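Local coordinates for protein xyloglucan-specific endo-beta-1,4-glucanase GH12 (Aspergillus niveus, PDB 4NPR) that probably hydrolyses internal beta-1,4-glucosidic linkages of xyloglucan, with retention of the anomeric configuration, as a family 12 glycoside hydrolase, at residues 88-99 / 210-221. Numbering follows the deposited sequence.
Sequences NAALQFTPKKLS and LSSDLYLVDVQA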
loop_
_atom_site.group_PDB
_atom_site.type_symbol
_atom_site.label_atom_id
_atom_site.label_comp_id
_atom_site.label_asym_id
_atom_site.label_seq_id
_atom_site.Cartn_x
_atom_site.Cartn_y
_atom_site.Cartn_z
ATOM N N ASN A 88 -2.426 1.318 -7.231
ATOM C CA ASN A 88 -1.304 0.572 -6.734
ATOM C C ASN A 88 -0.777 -0.321 -7.808
ATOM O O ASN A 88 -1.483 -0.698 -8.751
ATOM C CB ASN A 88 -1.734 -0.323 -5.574
ATOM C CG ASN A 88 -2.695 -1.407 -6.006
ATOM O OD1 ASN A 88 -2.320 -2.566 -6.197
ATOM N ND2 ASN A 88 -3.947 -1.034 -6.179
ATOM N N ALA A 89 0.484 -0.683 -7.657
ATOM C CA ALA A 89 1.065 -1.802 -8.396
ATOM C C ALA A 89 1.032 -3.083 -7.508
ATOM O O ALA A 89 1.592 -3.084 -6.430
ATOM C CB ALA A 89 2.498 -1.475 -8.777
ATOM N N ALA A 90 0.445 -4.164 -8.025
ATOM C CA ALA A 90 0.343 -5.459 -7.349
ATOM C C ALA A 90 1.220 -6.508 -8.025
ATOM O O ALA A 90 1.182 -6.725 -9.243
ATOM C CB ALA A 90 -1.110 -5.931 -7.349
ATOM N N LEU A 91 2.017 -7.170 -7.219
ATOM C CA LEU A 91 2.909 -8.181 -7.710
ATOM C C LEU A 91 2.099 -9.439 -7.921
ATOM O O LEU A 91 1.294 -9.776 -7.073
ATOM C CB LEU A 91 3.982 -8.457 -6.675
ATOM C CG LEU A 91 5.016 -9.492 -7.084
ATOM C CD1 LEU A 91 5.882 -8.900 -8.189
ATOM C CD2 LEU A 91 5.838 -9.941 -5.869
ATOM N N GLN A 92 2.351 -10.134 -9.030
ATOM C CA GLN A 92 1.690 -11.389 -9.384
ATOM C C GLN A 92 2.644 -12.521 -9.061
ATOM O O GLN A 92 3.720 -12.630 -9.609
ATOM C CB GLN A 92 1.328 -11.388 -10.861
ATOM C CG GLN A 92 0.528 -10.162 -11.292
ATOM C CD GLN A 92 -0.799 -10.013 -10.505
ATOM O OE1 GLN A 92 -0.978 -9.089 -9.703
ATOM N NE2 GLN A 92 -1.710 -10.927 -10.728
ATOM N N PHE A 93 2.284 -13.335 -8.100
ATOM C CA PHE A 93 3.180 -14.403 -7.689
ATOM C C PHE A 93 2.366 -15.525 -7.098
ATOM O O PHE A 93 1.184 -15.399 -6.805
ATOM C CB PHE A 93 4.211 -13.909 -6.658
ATOM C CG PHE A 93 3.585 -13.461 -5.350
ATOM C CD1 PHE A 93 2.864 -12.276 -5.282
ATOM C CD2 PHE A 93 3.695 -14.250 -4.201
ATOM C CE1 PHE A 93 2.277 -11.875 -4.112
ATOM C CE2 PHE A 93 3.105 -13.857 -3.024
ATOM C CZ PHE A 93 2.390 -12.666 -2.978
ATOM N N THR A 94 3.034 -16.644 -6.941
ATOM C CA THR A 94 2.403 -17.790 -6.359
ATOM C C THR A 94 2.486 -17.631 -4.851
ATOM O O THR A 94 3.561 -17.372 -4.333
ATOM C CB THR A 94 3.125 -19.064 -6.794
ATOM O OG1 THR A 94 3.095 -19.142 -8.229
ATOM C CG2 THR A 94 2.446 -20.273 -6.192
ATOM N N PRO A 95 1.355 -17.807 -4.155
ATOM C CA PRO A 95 1.308 -17.653 -2.699
ATOM C C PRO A 95 2.269 -18.568 -1.945
ATOM O O PRO A 95 2.588 -19.636 -2.423
ATOM C CB PRO A 95 -0.150 -17.961 -2.377
ATOM C CG PRO A 95 -0.884 -17.487 -3.612
ATOM C CD PRO A 95 -0.004 -17.944 -4.730
ATOM N N LYS A 96 2.735 -18.120 -0.787
ATOM C CA LYS A 96 3.714 -18.842 0.017
ATOM C C LYS A 96 3.418 -18.666 1.482
ATOM O O LYS A 96 3.109 -17.568 1.926
ATOM C CB LYS A 96 5.113 -18.275 -0.201
ATOM C CG LYS A 96 5.955 -18.942 -1.273
ATOM C CD LYS A 96 7.417 -18.984 -0.852
ATOM C CE LYS A 96 8.274 -19.600 -1.942
ATOM N NZ LYS A 96 8.522 -18.582 -2.983
ATOM N N LYS A 97 3.563 -19.734 2.247
ATOM C CA LYS A 97 3.507 -19.624 3.682
ATOM C C LYS A 97 4.633 -18.756 4.167
ATOM O O LYS A 97 5.747 -18.857 3.671
ATOM C CB LYS A 97 3.648 -20.998 4.342
ATOM C CG LYS A 97 2.428 -21.874 4.189
ATOM C CD LYS A 97 2.696 -23.276 4.685
ATOM C CE LYS A 97 1.462 -24.119 4.424
ATOM N NZ LYS A 97 1.669 -25.515 4.869
ATOM N N LEU A 98 4.375 -17.981 5.203
ATOM C CA LEU A 98 5.397 -17.118 5.761
ATOM C C LEU A 98 6.630 -17.837 6.239
ATOM O O LEU A 98 7.720 -17.279 6.193
ATOM C CB LEU A 98 4.841 -16.324 6.913
ATOM C CG LEU A 98 3.735 -15.421 6.453
ATOM C CD1 LEU A 98 3.114 -14.770 7.680
ATOM C CD2 LEU A 98 4.292 -14.400 5.452
ATOM N N SER A 99 6.475 -19.070 6.688
ATOM C CA SER A 99 7.608 -19.851 7.195
ATOM C C SER A 99 8.532 -20.316 6.073
ATOM O O SER A 99 9.677 -20.700 6.333
ATOM C CB SER A 99 7.102 -21.055 8.019
ATOM O OG SER A 99 5.967 -21.663 7.396
ATOM N N LEU A 210 1.502 -13.409 15.488
ATOM C CA LEU A 210 1.025 -13.746 14.157
ATOM C C LEU A 210 1.519 -15.141 13.784
ATOM O O LEU A 210 2.669 -15.475 14.033
ATOM C CB LEU A 210 1.487 -12.726 13.121
ATOM C CG LEU A 210 0.879 -13.024 11.754
ATOM C CD1 LEU A 210 -0.604 -12.647 11.733
ATOM C CD2 LEU A 210 1.689 -12.314 10.678
ATOM N N SER A 211 0.667 -15.952 13.197
ATOM C CA SER A 211 1.082 -17.304 12.855
ATOM C C SER A 211 1.941 -17.304 11.561
ATOM O O SER A 211 1.611 -16.618 10.588
ATOM C CB SER A 211 -0.151 -18.215 12.715
ATOM O OG SER A 211 0.228 -19.488 12.219
ATOM N N SER A 212 3.029 -18.057 11.534
ATOM C CA SER A 212 3.792 -18.181 10.298
ATOM C C SER A 212 3.238 -19.258 9.359
ATOM O O SER A 212 3.701 -19.375 8.220
ATOM C CB SER A 212 5.291 -18.378 10.564
ATOM O OG SER A 212 5.513 -19.518 11.342
ATOM N N ASP A 213 2.227 -20.006 9.796
ATOM C CA ASP A 213 1.604 -20.981 8.911
ATOM C C ASP A 213 0.689 -20.295 7.864
ATOM O O ASP A 213 0.210 -20.935 6.924
ATOM C CB ASP A 213 0.831 -22.041 9.733
ATOM C CG ASP A 213 0.713 -23.400 9.013
ATOM O OD1 ASP A 213 1.555 -23.706 8.144
ATOM O OD2 ASP A 213 -0.222 -24.181 9.326
ATOM N N LEU A 214 0.451 -19.003 8.020
ATOM C CA LEU A 214 -0.388 -18.279 7.081
ATOM C C LEU A 214 0.338 -18.100 5.763
ATOM O O LEU A 214 1.567 -18.159 5.731
ATOM C CB LEU A 214 -0.797 -16.917 7.652
ATOM C CG LEU A 214 -1.636 -16.964 8.949
ATOM C CD1 LEU A 214 -1.718 -15.583 9.600
ATOM C CD2 LEU A 214 -3.048 -17.520 8.738
ATOM N N TYR A 215 -0.441 -17.891 4.701
ATOM C CA TYR A 215 0.046 -17.607 3.333
ATOM C C TYR A 215 0.097 -16.122 3.020
ATOM O O TYR A 215 -0.887 -15.447 3.182
ATOM C CB TYR A 215 -0.882 -18.236 2.278
ATOM C CG TYR A 215 -0.842 -19.741 2.238
ATOM C CD1 TYR A 215 -1.696 -20.511 3.036
ATOM C CD2 TYR A 215 0.079 -20.411 1.422
ATOM C CE1 TYR A 215 -1.631 -21.909 3.015
ATOM C CE2 TYR A 215 0.155 -21.804 1.384
ATOM C CZ TYR A 215 -0.691 -22.552 2.181
ATOM O OH TYR A 215 -0.614 -23.921 2.131
ATOM N N LEU A 216 1.225 -15.625 2.515
ATOM C CA LEU A 216 1.281 -14.289 1.869
ATOM C C LEU A 216 0.606 -14.394 0.528
ATOM O O LEU A 216 1.077 -15.155 -0.266
ATOM C CB LEU A 216 2.750 -13.850 1.672
ATOM C CG LEU A 216 3.106 -12.508 0.994
ATOM C CD1 LEU A 216 2.282 -11.333 1.501
ATOM C CD2 LEU A 216 4.589 -12.213 1.227
ATOM N N VAL A 217 -0.494 -13.684 0.275
ATOM C CA VAL A 217 -1.216 -13.809 -1.023
ATOM C C VAL A 217 -1.356 -12.575 -1.944
ATOM O O VAL A 217 -1.805 -12.722 -3.096
ATOM C CB VAL A 217 -2.632 -14.422 -0.873
ATOM C CG1 VAL A 217 -2.570 -15.686 -0.038
ATOM C CG2 VAL A 217 -3.642 -13.428 -0.291
ATOM N N ASP A 218 -1.016 -11.386 -1.441
ATOM C CA ASP A 218 -1.056 -10.150 -2.238
ATOM C C ASP A 218 0.027 -9.200 -1.668
ATOM O O ASP A 218 0.130 -9.065 -0.460
ATOM C CB ASP A 218 -2.466 -9.490 -2.191
ATOM C CG ASP A 218 -3.439 -9.991 -3.330
ATOM O OD1 ASP A 218 -3.288 -9.569 -4.521
ATOM O OD2 ASP A 218 -4.389 -10.772 -3.018
ATOM N N VAL A 219 0.845 -8.593 -2.543
ATOM C CA VAL A 219 1.765 -7.519 -2.176
ATOM C C VAL A 219 1.615 -6.329 -3.134
ATOM O O VAL A 219 2.058 -6.363 -4.281
ATOM C CB VAL A 219 3.218 -7.990 -2.190
ATOM C CG1 VAL A 219 4.161 -6.872 -1.754
ATOM C CG2 VAL A 219 3.365 -9.183 -1.293
ATOM N N GLN A 220 1.019 -5.264 -2.615
ATOM C CA GLN A 220 0.576 -4.132 -3.408
ATOM C C GLN A 220 1.187 -2.841 -2.859
ATOM O O GLN A 220 1.258 -2.681 -1.657
ATOM C CB GLN A 220 -0.920 -4.023 -3.294
ATOM C CG GLN A 220 -1.639 -5.299 -3.661
ATOM C CD GLN A 220 -3.133 -5.075 -3.670
ATOM O OE1 GLN A 220 -3.783 -5.052 -2.628
ATOM N NE2 GLN A 220 -3.676 -4.850 -4.851
ATOM N N ALA A 221 1.632 -1.939 -3.722
ATOM C CA ALA A 221 2.171 -0.647 -3.265
ATOM C C ALA A 221 1.558 0.529 -4.087
ATOM O O ALA A 221 1.561 0.493 -5.324
ATOM C CB ALA A 221 3.694 -0.636 -3.325
HETATM O O HOH W 1 3.722 -4.578 -5.230
HETATM O O HOH W 2 -0.384 -8.627 -4.957
#
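Phe-93 carries CG between its backbone N and carbonyl carbon (chi1 64°), which turns the far end of the ring (CE1, CZ, CE2) towards the backbone of 216-219, with Val-219 N at its edge; its CZ lies 4.0 Å from Leu-216 CG, and Val-219 CG2 meets the same corner of the ring. Lys-97 has CG anti to its carbonyl carbon (chi1 -72°) and an extended chain beyond, running alongside Tyr-215 in the same direction. The evidence for a CH-pi contact is Lys-97 CG 3.8 Å from the Tyr-215 ring centroid, 20° off the normal, while Lys-97 NZ reaches Asp-213 OD1 in a long salt bridge of 3.7 Å. Leu-98 spreads its branches, CD1 towards Leu-210 CD2 and CD2 towards Leu-216 CB.

Backbone pairing comes in two patches. At one end Ala-89 and Ala-221 exchange bonds, Ala-89 N to Ala-221 O at 2.8 Å and back, and Leu-91 N donates to Val-219 O (3.0 Å); at the other, Leu-216 N donates to Lys-96 O (2.8 Å) and Leu-98 N to Leu-214 O (2.9 Å). Where the backbones separate, the Phe-93 ring and a water lie between the strands; the water accepts from Val-219 N (2.7 Å) and donates to Leu-91 O and Asp-218 OD1.

These are neighbouring antiparallel strands, 87-97 and 215-226, in the larger sheet of the GH12 beta-jelly roll. Strand 39-42 flanks the first, bonding to Asn-88 and Ala-90, and strand 117-128 borders the second; at the Leu-98 end, helix 198-207 packs on Leu-98 through Phe-201 and on Leu-210 through Leu-204.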